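Local coordinates for Nitrate/nitrite sensor protein NarX (Escherichia coli K12, PDB 3EZH) that senses nitrate and nitrite through a periplasmic four-helix-bundle domain and relays the signal, probably by phosphorylation, to the response regulators NarL and NarP, at residues H8-A13 against Q99-F104; G14-Q19 against E41-S46; Y21-A26 against P35-M40; A25-S30 against Q81-V86; E54-L59 against R106-R111. One frame throughout, in Å; residues are numbered along the deposited sequence. Where two conformers were deposited one is given.

Contact 1: residues H8-A13 against Q99-F104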
# COMPACT_ATOMS: atom_id res chain seq x y z
N HIS A 8 11.01 5.17 -5.35
CA HIS A 8 9.73 5.26 -6.04
C HIS A 8 9.21 3.85 -6.31
O HIS A 8 8.02 3.59 -6.20
CB HIS A 8 9.88 5.95 -7.38
CG HIS A 8 8.58 6.28 -8.05
ND1 HIS A 8 7.65 7.14 -7.50
CD2 HIS A 8 8.07 5.89 -9.24
CE1 HIS A 8 6.63 7.27 -8.32
NE2 HIS A 8 6.86 6.52 -9.38
N ALA A 9 10.11 2.95 -6.68
CA ALA A 9 9.62 1.61 -6.98
C ALA A 9 9.00 0.92 -5.77
O ALA A 9 8.03 0.15 -5.96
CB ALA A 9 10.75 0.77 -7.60
N ILE A 10 9.51 1.14 -4.55
CA ILE A 10 8.92 0.52 -3.32
C ILE A 10 7.52 1.13 -3.15
O ILE A 10 6.57 0.44 -2.86
CB ILE A 10 9.79 0.77 -2.07
CG1 ILE A 10 11.14 0.09 -2.28
CG2 ILE A 10 9.18 0.21 -0.74
CD1 ILE A 10 12.09 0.25 -1.13
N ASN A 11 7.39 2.43 -3.36
CA ASN A 11 6.08 3.09 -3.28
C ASN A 11 5.10 2.51 -4.27
O ASN A 11 3.96 2.14 -3.93
CB ASN A 11 6.25 4.62 -3.59
CG ASN A 11 4.96 5.43 -3.41
OD1 ASN A 11 3.93 4.90 -3.05
ND2 ASN A 11 5.03 6.79 -3.67
N LYS A 12 5.51 2.44 -5.52
CA LYS A 12 4.61 1.94 -6.54
C LYS A 12 4.24 0.45 -6.34
O LYS A 12 3.09 0.09 -6.51
CB LYS A 12 5.21 2.15 -7.92
CG LYS A 12 4.86 3.51 -8.51
CD LYS A 12 3.35 3.60 -8.68
CE LYS A 12 2.92 4.78 -9.53
NZ LYS A 12 1.56 4.55 -10.10
N ALA A 13 5.22 -0.38 -6.00
CA ALA A 13 4.92 -1.81 -5.77
C ALA A 13 4.00 -1.95 -4.55
O ALA A 13 3.03 -2.73 -4.56
CB ALA A 13 6.22 -2.58 -5.53
N GLN A 99 5.54 -9.91 0.42
CA GLN A 99 6.85 -10.57 0.29
C GLN A 99 7.70 -9.94 -0.76
O GLN A 99 8.91 -9.78 -0.57
CB GLN A 99 6.68 -12.05 -0.04
CG GLN A 99 6.01 -12.82 1.03
CD GLN A 99 6.34 -14.28 0.85
OE1 GLN A 99 5.54 -15.05 0.32
NE2 GLN A 99 7.55 -14.65 1.25
N LEU A 100 7.07 -9.48 -1.85
CA LEU A 100 7.79 -8.84 -2.92
C LEU A 100 8.38 -7.48 -2.46
O LEU A 100 9.57 -7.18 -2.67
CB LEU A 100 6.87 -8.60 -4.11
CG LEU A 100 7.58 -7.89 -5.26
CD1 LEU A 100 8.42 -8.93 -6.05
CD2 LEU A 100 6.53 -7.28 -6.21
N VAL A 101 7.55 -6.69 -1.81
CA VAL A 101 7.99 -5.37 -1.33
C VAL A 101 9.07 -5.52 -0.26
O VAL A 101 10.01 -4.74 -0.23
CB VAL A 101 6.75 -4.53 -0.86
CG1 VAL A 101 7.23 -3.14 -0.36
CG2 VAL A 101 5.78 -4.33 -2.01
N SER A 102 8.93 -6.52 0.63
CA SER A 102 9.93 -6.83 1.67
C SER A 102 11.26 -7.24 1.01
O SER A 102 12.36 -6.97 1.54
CB SER A 102 9.48 -8.02 2.53
OG SER A 102 8.51 -7.60 3.47
N GLY A 103 11.16 -7.91 -0.13
CA GLY A 103 12.34 -8.33 -0.86
C GLY A 103 13.01 -7.09 -1.44
O GLY A 103 14.25 -6.97 -1.38
N PHE A 104 12.21 -6.20 -2.03
CA PHE A 104 12.72 -4.93 -2.57
C PHE A 104 13.40 -4.17 -1.40
O PHE A 104 14.41 -3.47 -1.58
CB PHE A 104 11.60 -4.05 -3.10
CG PHE A 104 11.07 -4.41 -4.48
CD1 PHE A 104 11.28 -5.66 -5.06
CD2 PHE A 104 10.27 -3.50 -5.17
CE1 PHE A 104 10.69 -5.97 -6.28
CE2 PHE A 104 9.69 -3.81 -6.40
CZ PHE A 104 9.90 -5.07 -6.97
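The helix segments 8-13 and 99-104 run antiparallel at 172° with their axes 9.9 Å apart, and Ile10 and Val101 are the residues whose CA atoms lie nearest each other across the pair. They belong to helix 6-25 and helix 87-113, the first and last helices of the four-helix bundle of the NarX sensor domain, and everything that touches across this seam is buried. No hydrogen bond crosses it; the contact is apolar. Val101 points toward the opposite helix and divides its branches between two partners. With CG1 anti to the backbone N (chi1 -180°), that methyl meets Ile10 CG2 at 3.9 Å, while CG2, anti to the carbonyl carbon, reaches Ala13 CB at 4.0 Å. The side chains of Ile10 and Val101 lie at a slant to each other. One turn on, Phe104 closes the other end of the patch: its CB packs beside Ile10 CG1, and its CE2 comes to 3.8 Å from Ala13 CB. Helix 47-56 also touches the Phe104 side chain, through Ala52 and Asp56. The second subunit lies close by as well, with Asn11 of that chain packing on Val101 and Ala7 of that chain on Ile10. At the ring edge, near its plane, CE2 of Phe104 stands 4.3 Å from Ala9 O, a carbonyl already occupied by the helical bond from Ala13 N.

Contact 2: residues G14-Q19 against E41-S46. With NO3 (nitrate ion), chain C.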
# COMPACT_ATOMS: atom_id res chain seq x y z
N GLY A 14 4.32 -1.22 -3.48
CA GLY A 14 3.43 -1.29 -2.32
C GLY A 14 2.03 -0.84 -2.68
O GLY A 14 1.04 -1.38 -2.19
N SER A 15 1.91 0.16 -3.55
CA SER A 15 0.58 0.62 -3.88
C SER A 15 -0.31 -0.44 -4.50
O SER A 15 -1.53 -0.29 -4.49
CB SER A 15 0.62 1.87 -4.78
OG SER A 15 0.76 1.53 -6.18
N LEU A 16 0.27 -1.48 -5.10
CA LEU A 16 -0.57 -2.54 -5.63
C LEU A 16 -1.40 -3.21 -4.51
O LEU A 16 -2.44 -3.80 -4.81
CB LEU A 16 0.32 -3.64 -6.27
CG LEU A 16 0.99 -3.10 -7.56
CD1 LEU A 16 2.10 -4.12 -7.98
CD2 LEU A 16 -0.03 -2.94 -8.71
N ARG A 17 -0.92 -3.15 -3.27
CA ARG A 17 -1.66 -3.76 -2.16
C ARG A 17 -2.89 -2.93 -1.93
O ARG A 17 -3.99 -3.43 -1.79
CB ARG A 17 -0.79 -3.78 -0.91
CG ARG A 17 0.56 -4.55 -1.10
CD ARG A 17 1.35 -4.52 0.16
NE ARG A 17 1.88 -3.18 0.45
CZ ARG A 17 2.96 -2.93 1.20
NH1 ARG A 17 3.67 -3.93 1.78
NH2 ARG A 17 3.33 -1.65 1.34
N MSE A 18 -2.70 -1.62 -1.85
CA MSE A 18 -3.86 -0.78 -1.69
C MSE A 18 -4.82 -0.96 -2.88
O MSE A 18 -6.05 -0.99 -2.69
CB MSE A 18 -3.43 0.71 -1.65
CG MSE A 18 -4.61 1.69 -1.51
SE MSE A 18 -5.32 2.30 -3.27
CE MSE A 18 -3.92 3.52 -3.74
N GLN A 19 -4.28 -1.08 -4.11
CA GLN A 19 -5.17 -1.15 -5.24
C GLN A 19 -5.99 -2.41 -5.26
O GLN A 19 -7.13 -2.41 -5.80
CB GLN A 19 -4.39 -0.94 -6.54
CG GLN A 19 -3.73 0.43 -6.66
CD GLN A 19 -3.00 0.56 -8.01
OE1 GLN A 19 -3.60 0.40 -9.06
NE2 GLN A 19 -1.67 0.80 -7.96
N GLU A 41 -3.18 -2.43 -13.82
CA GLU A 41 -2.44 -3.09 -14.89
C GLU A 41 -1.17 -2.28 -15.22
O GLU A 41 -0.07 -2.81 -15.32
CB GLU A 41 -3.35 -3.17 -16.15
CG GLU A 41 -2.89 -4.07 -17.28
CD GLU A 41 -1.67 -3.55 -18.04
OE1 GLU A 41 -1.54 -2.32 -18.23
OE2 GLU A 41 -0.85 -4.40 -18.48
N GLN A 42 -1.33 -0.97 -15.38
CA GLN A 42 -0.19 -0.12 -15.73
C GLN A 42 0.92 -0.24 -14.69
O GLN A 42 2.09 -0.41 -15.04
CB GLN A 42 -0.67 1.35 -15.85
CG GLN A 42 0.45 2.42 -16.00
CD GLN A 42 1.21 2.73 -14.69
OE1 GLN A 42 2.08 1.96 -14.26
NE2 GLN A 42 0.88 3.87 -14.06
N THR A 43 0.56 -0.19 -13.41
CA THR A 43 1.53 -0.30 -12.33
C THR A 43 2.21 -1.69 -12.30
O THR A 43 3.43 -1.80 -12.26
CB THR A 43 0.87 -0.11 -10.93
OG1 THR A 43 0.14 1.11 -10.90
CG2 THR A 43 1.92 -0.06 -9.83
N ALA A 44 1.40 -2.73 -12.29
CA ALA A 44 1.92 -4.09 -12.19
C ALA A 44 2.82 -4.53 -13.31
O ALA A 44 3.71 -5.33 -13.09
CB ALA A 44 0.76 -5.06 -12.04
N PHE A 45 2.62 -3.99 -14.52
CA PHE A 45 3.44 -4.39 -15.67
C PHE A 45 4.40 -3.30 -16.14
O PHE A 45 5.01 -3.41 -17.21
CB PHE A 45 2.56 -4.83 -16.83
CG PHE A 45 1.84 -6.14 -16.58
CD1 PHE A 45 0.67 -6.16 -15.84
CD2 PHE A 45 2.39 -7.36 -17.03
CE1 PHE A 45 0.03 -7.41 -15.52
CE2 PHE A 45 1.76 -8.60 -16.71
CZ PHE A 45 0.59 -8.61 -15.96
N SER A 46 4.58 -2.28 -15.33
CA SER A 46 5.50 -1.17 -15.65
C SER A 46 6.95 -1.63 -15.77
O SER A 46 7.41 -2.54 -15.05
CB SER A 46 5.43 -0.09 -14.56
OG SER A 46 5.89 -0.57 -13.30
N NO3 C . 0.52 0.11 -0.00
O1 NO3 C . -0.33 0.77 -0.63
O2 NO3 C . 0.10 -0.76 0.69
O3 NO3 C . 1.71 0.42 -0.12
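Leu16 and Thr43 meet tip to tip between helix 6-25 and helix 34-44, Leu16 CD2 touching Thr43 CG2 at 3.7 Å. The same CD2 lies against Ala44 CB. One turn on, Gln19 NE2 sends a straight but weak hydrogen bond of 3.5 Å to Thr43 OG1, and a shorter one of 3.1 Å to Ser15 OG that lies in its amide plane. Both hydroxyls have backbone partners, Ser15 OG with Lys12 O and Thr43 OG1 with Glu39 O. On another flank, Arg17 serves the dimer. Its CB begins 3.5 Å from O2 of the bound nitrate, and CD passes that oxygen at 4.0 Å. The chain is extended to CD and bends there (chi3 -71°), bringing NE round to donate to nitrate O2 at 3.0 Å and, weakly, to Gly14 O. This is the ligand site of the four-helix sensor domain, where Arg17 NH2 of the second subunit also bonds the anion. At the tip, the edge of the guanidinium faces the nitrate: NH2 is directed at O3, whose modelled place is less certain, while NH1 forms a salt bridge with Asp98 and a hydrogen bond to Asn11 of the second subunit. A methionine in place of Arg17 would probably leave the nitrate without its NE donor and Asp98 without its charged mate. Beside the ion, CB of Met18, a selenomethionine, approaches nitrate O1 to 3.3 Å.

Contact 3: residues Y21-A26 against P35-M40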
# COMPACT_ATOMS: atom_id res chain seq x y z
N TYR A 21 -7.13 -4.01 -2.47
CA TYR A 21 -8.24 -3.90 -1.54
C TYR A 21 -9.20 -2.81 -2.00
O TYR A 21 -10.38 -2.87 -1.66
CB TYR A 21 -7.76 -3.63 -0.11
CG TYR A 21 -7.62 -4.95 0.71
CD1 TYR A 21 -8.76 -5.62 1.11
CD2 TYR A 21 -6.38 -5.49 1.00
CE1 TYR A 21 -8.65 -6.85 1.80
CE2 TYR A 21 -6.28 -6.72 1.68
CZ TYR A 21 -7.41 -7.36 2.05
OH TYR A 21 -7.32 -8.60 2.72
N ARG A 22 -8.68 -1.83 -2.72
CA ARG A 22 -9.63 -0.84 -3.26
C ARG A 22 -10.58 -1.51 -4.26
O ARG A 22 -11.78 -1.16 -4.28
CB ARG A 22 -8.87 0.34 -3.95
CG ARG A 22 -9.83 1.36 -4.64
CD ARG A 22 -8.95 2.65 -4.91
NE ARG A 22 -8.06 2.41 -6.04
CZ ARG A 22 -7.13 3.27 -6.47
NH1 ARG A 22 -6.92 4.44 -5.84
NH2 ARG A 22 -6.42 2.98 -7.59
N LEU A 23 -10.10 -2.45 -5.12
CA LEU A 23 -11.02 -3.12 -6.01
C LEU A 23 -11.97 -4.03 -5.19
O LEU A 23 -13.12 -4.16 -5.50
CB LEU A 23 -10.22 -3.96 -7.02
CG LEU A 23 -9.68 -3.18 -8.22
CD1 LEU A 23 -8.70 -4.00 -9.10
CD2 LEU A 23 -10.89 -2.79 -9.11
N LEU A 24 -11.46 -4.66 -4.13
CA LEU A 24 -12.35 -5.50 -3.31
C LEU A 24 -13.46 -4.66 -2.71
O LEU A 24 -14.61 -5.07 -2.68
CB LEU A 24 -11.56 -6.23 -2.22
CG LEU A 24 -12.48 -7.22 -1.41
CD1 LEU A 24 -13.01 -8.37 -2.29
CD2 LEU A 24 -11.67 -7.77 -0.28
N ALA A 25 -13.09 -3.50 -2.17
CA ALA A 25 -14.08 -2.60 -1.57
C ALA A 25 -15.11 -2.12 -2.57
O ALA A 25 -16.15 -1.59 -2.16
CB ALA A 25 -13.39 -1.41 -0.95
N ALA A 26 -14.85 -2.24 -3.87
CA ALA A 26 -15.81 -1.78 -4.89
C ALA A 26 -16.69 -2.88 -5.47
O ALA A 26 -17.53 -2.62 -6.36
CB ALA A 26 -15.08 -1.06 -6.05
N PRO A 35 -11.39 2.03 -15.01
CA PRO A 35 -10.16 2.81 -14.83
C PRO A 35 -9.28 2.26 -13.69
O PRO A 35 -8.07 2.42 -13.73
CB PRO A 35 -10.67 4.21 -14.50
CG PRO A 35 -11.98 4.28 -15.18
CD PRO A 35 -12.58 2.91 -14.99
N LEU A 36 -9.90 1.70 -12.65
CA LEU A 36 -9.08 1.20 -11.57
C LEU A 36 -8.30 -0.06 -12.04
O LEU A 36 -7.13 -0.26 -11.67
CB LEU A 36 -9.95 0.89 -10.33
CG LEU A 36 -10.67 2.04 -9.57
CD1 LEU A 36 -11.49 1.42 -8.43
CD2 LEU A 36 -9.70 3.06 -9.00
N ILE A 37 -8.95 -0.90 -12.83
CA ILE A 37 -8.24 -2.10 -13.33
C ILE A 37 -7.13 -1.67 -14.29
O ILE A 37 -6.02 -2.15 -14.25
CB ILE A 37 -9.22 -3.06 -14.01
CG1 ILE A 37 -10.23 -3.55 -12.98
CG2 ILE A 37 -8.50 -4.29 -14.60
CD1 ILE A 37 -11.27 -4.47 -13.57
N LYS A 38 -7.39 -0.71 -15.17
CA LYS A 38 -6.28 -0.32 -16.05
C LYS A 38 -5.13 0.34 -15.29
O LYS A 38 -3.97 0.15 -15.66
CB LYS A 38 -6.77 0.63 -17.17
CG LYS A 38 -7.93 0.05 -18.00
CD LYS A 38 -7.71 -1.42 -18.38
CE LYS A 38 -6.42 -1.62 -19.17
NZ LYS A 38 -5.70 -2.90 -18.82
N GLU A 39 -5.43 1.11 -14.25
CA GLU A 39 -4.39 1.73 -13.46
C GLU A 39 -3.55 0.63 -12.79
O GLU A 39 -2.31 0.71 -12.75
CB GLU A 39 -4.98 2.63 -12.35
CG GLU A 39 -3.85 3.28 -11.58
CD GLU A 39 -4.32 4.03 -10.33
OE1 GLU A 39 -5.54 4.19 -10.15
OE2 GLU A 39 -3.44 4.46 -9.55
N MSE A 40 -4.22 -0.39 -12.28
CA MSE A 40 -3.47 -1.46 -11.61
C MSE A 40 -2.62 -2.26 -12.63
O MSE A 40 -1.47 -2.66 -12.38
CB MSE A 40 -4.42 -2.41 -10.80
CG MSE A 40 -3.67 -3.05 -9.69
SE MSE A 40 -4.91 -4.18 -8.75
CE MSE A 40 -3.53 -5.32 -7.97
O HOH W 1 -6.17 0.64 -9.17
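Leu23 fills the tight side of this antiparallel pair, where helix 6-25 and helix 34-44 are neighbours in the bundle and their segments 21-25 and 35-40 cross at -165°. Its CD2 sits 4.0 Å from both Leu36 CB and Ile37 CG1, and its CD1 touches the selenium of Met40 (a selenomethionine) at 3.8 Å. Leu23 and Leu36 lie alongside, pointing opposite ways, whereas Ile37 meets Leu23 crosswise. The other side is polar and wetter. There Arg22 leaves its helix with CG anti to the backbone N (chi1 176°), then bends at chi3 so that its guanidinium lies with one face over Leu36 CD2, which is 3.4 Å from NE. NH2 makes a salt bridge of 3.0 Å with Glu39 OE1, though it is weak as a hydrogen bond because the angle at the hydrogen is only 122°. A water at the guanidinium edge takes a bond from NH2 and gives one to Leu36 O. An alanine in place of Arg22 is likely to leave the Glu39 carboxylate without this cationic mate and Leu36 CD2 without the guanidinium face that covers it. Behind the leucine side, Ile74 of helix 59-79 packs on Leu23 and Ile37, and Trp69 and Phe93, from helices 59-79 and 87-113, close over Met40.

Contact 4: residues A25-S30 against Q81-V86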
# COMPACT_ATOMS: atom_id res chain seq x y z
N ALA A 25 -13.09 -3.50 -2.17
CA ALA A 25 -14.08 -2.60 -1.57
C ALA A 25 -15.11 -2.12 -2.57
O ALA A 25 -16.15 -1.59 -2.16
CB ALA A 25 -13.39 -1.41 -0.95
N ALA A 26 -14.85 -2.24 -3.87
CA ALA A 26 -15.81 -1.78 -4.89
C ALA A 26 -16.69 -2.88 -5.47
O ALA A 26 -17.53 -2.62 -6.36
CB ALA A 26 -15.08 -1.06 -6.05
N VAL A 27 -16.49 -4.11 -4.97
CA VAL A 27 -17.25 -5.25 -5.40
C VAL A 27 -18.73 -5.15 -4.96
O VAL A 27 -19.00 -4.85 -3.81
CB VAL A 27 -16.67 -6.56 -4.79
CG1 VAL A 27 -17.68 -7.72 -5.01
CG2 VAL A 27 -15.38 -6.91 -5.53
N PRO A 28 -19.68 -5.43 -5.86
CA PRO A 28 -19.55 -5.83 -7.27
C PRO A 28 -19.14 -4.69 -8.21
O PRO A 28 -19.70 -3.57 -8.19
CB PRO A 28 -20.93 -6.42 -7.60
CG PRO A 28 -21.83 -5.67 -6.75
CD PRO A 28 -21.10 -5.48 -5.44
N LEU A 29 -18.18 -5.01 -9.07
CA LEU A 29 -17.63 -4.04 -10.02
C LEU A 29 -18.57 -3.68 -11.15
O LEU A 29 -19.36 -4.50 -11.62
CB LEU A 29 -16.33 -4.58 -10.66
CG LEU A 29 -15.24 -5.03 -9.69
CD1 LEU A 29 -13.96 -5.41 -10.48
CD2 LEU A 29 -14.88 -3.93 -8.68
N SER A 30 -18.48 -2.42 -11.57
CA SER A 30 -19.29 -1.91 -12.68
C SER A 30 -18.34 -1.25 -13.67
O SER A 30 -17.13 -1.13 -13.41
CB SER A 30 -20.32 -0.90 -12.17
OG SER A 30 -19.73 0.11 -11.38
N GLN A 81 -20.13 -11.40 -7.33
CA GLN A 81 -21.35 -10.69 -7.04
C GLN A 81 -21.32 -10.21 -5.58
O GLN A 81 -22.22 -9.46 -5.16
CB GLN A 81 -22.54 -11.59 -7.27
CG GLN A 81 -22.65 -12.18 -8.67
CD GLN A 81 -23.74 -13.24 -8.73
OE1 GLN A 81 -24.92 -12.93 -8.91
NE2 GLN A 81 -23.35 -14.50 -8.52
N ASN A 82 -20.35 -10.68 -4.79
CA ASN A 82 -20.24 -10.24 -3.39
C ASN A 82 -18.76 -10.39 -2.92
O ASN A 82 -17.98 -11.11 -3.56
CB ASN A 82 -21.22 -10.98 -2.49
CG ASN A 82 -20.98 -12.46 -2.44
OD1 ASN A 82 -21.92 -13.25 -2.39
ND2 ASN A 82 -19.71 -12.86 -2.42
N ARG A 83 -18.38 -9.65 -1.90
CA ARG A 83 -16.98 -9.65 -1.43
C ARG A 83 -16.44 -11.00 -0.97
O ARG A 83 -15.27 -11.29 -1.13
CB ARG A 83 -16.81 -8.63 -0.32
CG ARG A 83 -16.83 -7.13 -0.85
CD ARG A 83 -16.93 -6.18 0.32
NE ARG A 83 -18.27 -6.21 0.91
CZ ARG A 83 -18.60 -5.57 2.05
NH1 ARG A 83 -17.70 -4.89 2.75
NH2 ARG A 83 -19.87 -5.57 2.45
N GLU A 84 -17.33 -11.82 -0.43
CA GLU A 84 -16.97 -13.13 0.12
C GLU A 84 -16.42 -14.08 -0.92
O GLU A 84 -15.52 -14.93 -0.66
CB GLU A 84 -18.24 -13.71 0.75
CG GLU A 84 -18.07 -14.77 1.78
CD GLU A 84 -19.42 -15.14 2.39
OE1 GLU A 84 -20.35 -15.41 1.60
OE2 GLU A 84 -19.54 -15.14 3.64
N THR A 85 -16.90 -13.97 -2.14
CA THR A 85 -16.41 -14.88 -3.16
C THR A 85 -14.97 -14.55 -3.63
O THR A 85 -14.36 -15.29 -4.40
CB THR A 85 -17.34 -14.90 -4.36
OG1 THR A 85 -17.29 -13.63 -5.01
CG2 THR A 85 -18.76 -15.14 -3.90
N VAL A 86 -14.42 -13.43 -3.18
CA VAL A 86 -13.07 -13.13 -3.61
C VAL A 86 -12.19 -12.59 -2.51
O VAL A 86 -11.01 -12.32 -2.75
CB VAL A 86 -13.08 -12.13 -4.79
CG1 VAL A 86 -13.48 -12.84 -6.04
CG2 VAL A 86 -14.08 -10.96 -4.51
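Val27 is the central side chain here, in all but one of the close residue pairs, and presses against the backbone of the facing loop. CG1, held anti to the backbone N (chi1 168°), comes within 3.6 Å of Asn82 C and 3.7 Å of Arg83 N, over the peptide joining them. Its CB meets the aliphatic start of the arginine, Arg83 CG, at 4.0 Å. More distantly, CG2 faces Val86 CG2 at 4.4 Å. Beside it Pro28, which follows a cis peptide bond, lays its ring near Gln81 O, with CB 4.1 Å away. The next shell keeps the receiving loop in shape: Thr85 OG1 donates to Asn82 O at 3.0 Å, tilted 19° from the carbonyl plane, and Val86 N bonds Arg83 O. Arg83 turns at chi3 and spends its polar end on the dimer, NH1 bonding Val27 O of the second subunit; the reverse pair forms as well. Both loops sit at one end of the bundle, the first leading from helix 6-25 to helix 34-44 and the second from helix 59-79 to helix 87-113, where Val86 takes the N-cap position. Leu77, near the end of helix 59-79, packs against both Val27 and Val86.

Contact 5: residues E54-L59 against R106-R111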
# COMPACT_ATOMS: atom_id res chain seq x y z
N GLU A 54 14.35 -7.11 -11.10
CA GLU A 54 15.63 -7.62 -11.61
C GLU A 54 16.79 -7.22 -10.68
O GLU A 54 17.55 -8.07 -10.25
CB GLU A 54 15.83 -7.12 -13.05
CG GLU A 54 14.68 -7.66 -13.90
CD GLU A 54 14.74 -7.33 -15.38
OE1 GLU A 54 15.24 -6.22 -15.72
OE2 GLU A 54 14.26 -8.17 -16.19
N ARG A 55 16.86 -5.95 -10.30
CA ARG A 55 17.91 -5.46 -9.42
C ARG A 55 17.85 -6.09 -8.05
O ARG A 55 18.90 -6.35 -7.46
CB ARG A 55 17.82 -3.92 -9.24
CG ARG A 55 18.16 -3.20 -10.54
CD ARG A 55 18.05 -1.67 -10.49
NE ARG A 55 18.44 -1.09 -11.78
CZ ARG A 55 18.43 0.21 -12.08
NH1 ARG A 55 18.04 1.11 -11.17
NH2 ARG A 55 18.82 0.62 -13.28
N ASP A 56 16.64 -6.40 -7.60
CA ASP A 56 16.51 -6.97 -6.25
C ASP A 56 16.38 -8.48 -6.12
O ASP A 56 16.18 -8.99 -5.00
CB ASP A 56 15.36 -6.26 -5.49
CG ASP A 56 15.49 -4.72 -5.54
OD1 ASP A 56 16.64 -4.21 -5.49
OD2 ASP A 56 14.46 -3.99 -5.61
N GLY A 57 16.55 -9.19 -7.23
CA GLY A 57 16.49 -10.65 -7.15
C GLY A 57 15.13 -11.24 -6.90
O GLY A 57 15.01 -12.29 -6.24
N GLN A 58 14.09 -10.56 -7.39
CA GLN A 58 12.70 -10.98 -7.21
C GLN A 58 11.91 -11.14 -8.56
O GLN A 58 10.68 -11.10 -8.56
CB GLN A 58 11.99 -9.93 -6.34
CG GLN A 58 12.56 -9.73 -4.93
CD GLN A 58 12.12 -10.85 -4.00
OE1 GLN A 58 10.97 -11.25 -4.03
NE2 GLN A 58 13.04 -11.34 -3.17
N LEU A 59 12.58 -11.37 -9.70
CA LEU A 59 11.81 -11.45 -10.94
C LEU A 59 10.80 -12.59 -10.99
O LEU A 59 9.67 -12.45 -11.43
CB LEU A 59 12.76 -11.56 -12.13
CG LEU A 59 12.13 -11.40 -13.51
CD1 LEU A 59 11.44 -10.05 -13.66
CD2 LEU A 59 13.25 -11.52 -14.55
N ARG A 106 14.99 -5.36 1.56
CA ARG A 106 16.29 -5.83 1.99
C ARG A 106 17.36 -5.35 1.06
O ARG A 106 18.32 -4.70 1.48
CB ARG A 106 16.39 -7.37 2.06
CG ARG A 106 17.75 -7.79 2.60
CD ARG A 106 17.79 -9.26 2.94
NE ARG A 106 17.57 -10.04 1.73
CZ ARG A 106 18.50 -10.24 0.80
NH1 ARG A 106 19.71 -9.72 0.96
NH2 ARG A 106 18.21 -10.97 -0.27
N THR A 107 17.18 -5.68 -0.21
CA THR A 107 18.15 -5.35 -1.25
C THR A 107 18.35 -3.87 -1.41
O THR A 107 19.50 -3.40 -1.46
CB THR A 107 17.70 -6.00 -2.57
OG1 THR A 107 17.54 -7.40 -2.32
CG2 THR A 107 18.73 -5.81 -3.66
N THR A 108 17.27 -3.13 -1.45
CA THR A 108 17.37 -1.68 -1.60
C THR A 108 18.08 -0.97 -0.46
O THR A 108 18.92 -0.07 -0.69
CB THR A 108 15.99 -1.02 -1.75
OG1 THR A 108 15.38 -1.46 -2.96
CG2 THR A 108 16.14 0.51 -1.80
N GLU A 109 17.75 -1.33 0.77
CA GLU A 109 18.38 -0.66 1.91
C GLU A 109 19.88 -0.88 1.80
O GLU A 109 20.68 0.05 1.95
CB GLU A 109 17.88 -1.20 3.24
CG GLU A 109 18.35 -0.35 4.44
CD GLU A 109 18.00 1.15 4.30
OE1 GLU A 109 16.93 1.49 3.74
OE2 GLU A 109 18.81 1.99 4.78
N MSE A 110 20.25 -2.12 1.49
CA MSE A 110 21.65 -2.48 1.36
C MSE A 110 22.40 -1.68 0.30
O MSE A 110 23.49 -1.17 0.55
CB MSE A 110 21.75 -3.96 1.01
CG MSE A 110 23.04 -4.58 1.43
SE MSE A 110 22.64 -6.36 2.00
CE MSE A 110 21.26 -5.94 3.28
N ARG A 111 21.81 -1.59 -0.89
CA ARG A 111 22.42 -0.87 -1.99
C ARG A 111 22.66 0.59 -1.62
O ARG A 111 23.65 1.20 -2.06
CB ARG A 111 21.55 -0.96 -3.26
CG ARG A 111 21.64 -2.30 -3.99
CD ARG A 111 20.33 -2.59 -4.73
NE ARG A 111 20.16 -1.71 -5.88
CZ ARG A 111 18.98 -1.38 -6.42
NH1 ARG A 111 17.84 -1.85 -5.92
NH2 ARG A 111 18.96 -0.57 -7.49
O HOH W 2 13.96 -1.20 -5.31
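Asp56 OD1 holds Arg111 NH1 in a 2.7 Å salt bridge, joining the end of helix 47-56 to the C-terminal part of helix 87-113. Directly after the aspartate the chain turns off through Gly57 in a Schellman motif with positive phi. The carboxylate and guanidinium planes stand 51° apart, so the two groups do not lie flat against each other. OD1 also rests on a methyl, Thr107 CG2, at 3.2 Å. The other oxygen, OD2, takes a water bond of 2.9 Å, and the same water donates to Thr108 OG1, which is itself tied to the carbonyl of Phe104. Arg55 crosses Arg111 at about a right angle: its CB lies 3.7 Å above one face of the Arg111 guanidinium, toward the rim. Arg55 NH1 and Arg111 NH2 are 4.1 Å apart, and the carboxylate of Asp56 probably offsets some of that repulsion. The aliphatic part of Arg55 makes the closer approach, with its CD 3.3 Å from Arg111 NH2.

The five contacts follow one another down the bundle in the order 4, 3, 2, 1, 5, with about 35 Å between the centres of contacts 4 and 5. Helix 6-25 runs through contacts 1, 2 and 3. Contacts 2 and 3, centres about 10 Å apart, pair it with helix 34-44, while contact 1 pairs it with helix 87-113, which contact 5 joins to helix 47-56. Along the sequence contact 3 nests inside contact 2, and contact 2 inside contact 1; contact 5 crosses contact 1. Contact 4 shares Ala25 and Ala26 with contact 3. All five touch the second subunit, and Arg17 of both subunits bonds the nitrate at contact 2, so the ligand sits at the dimer interface.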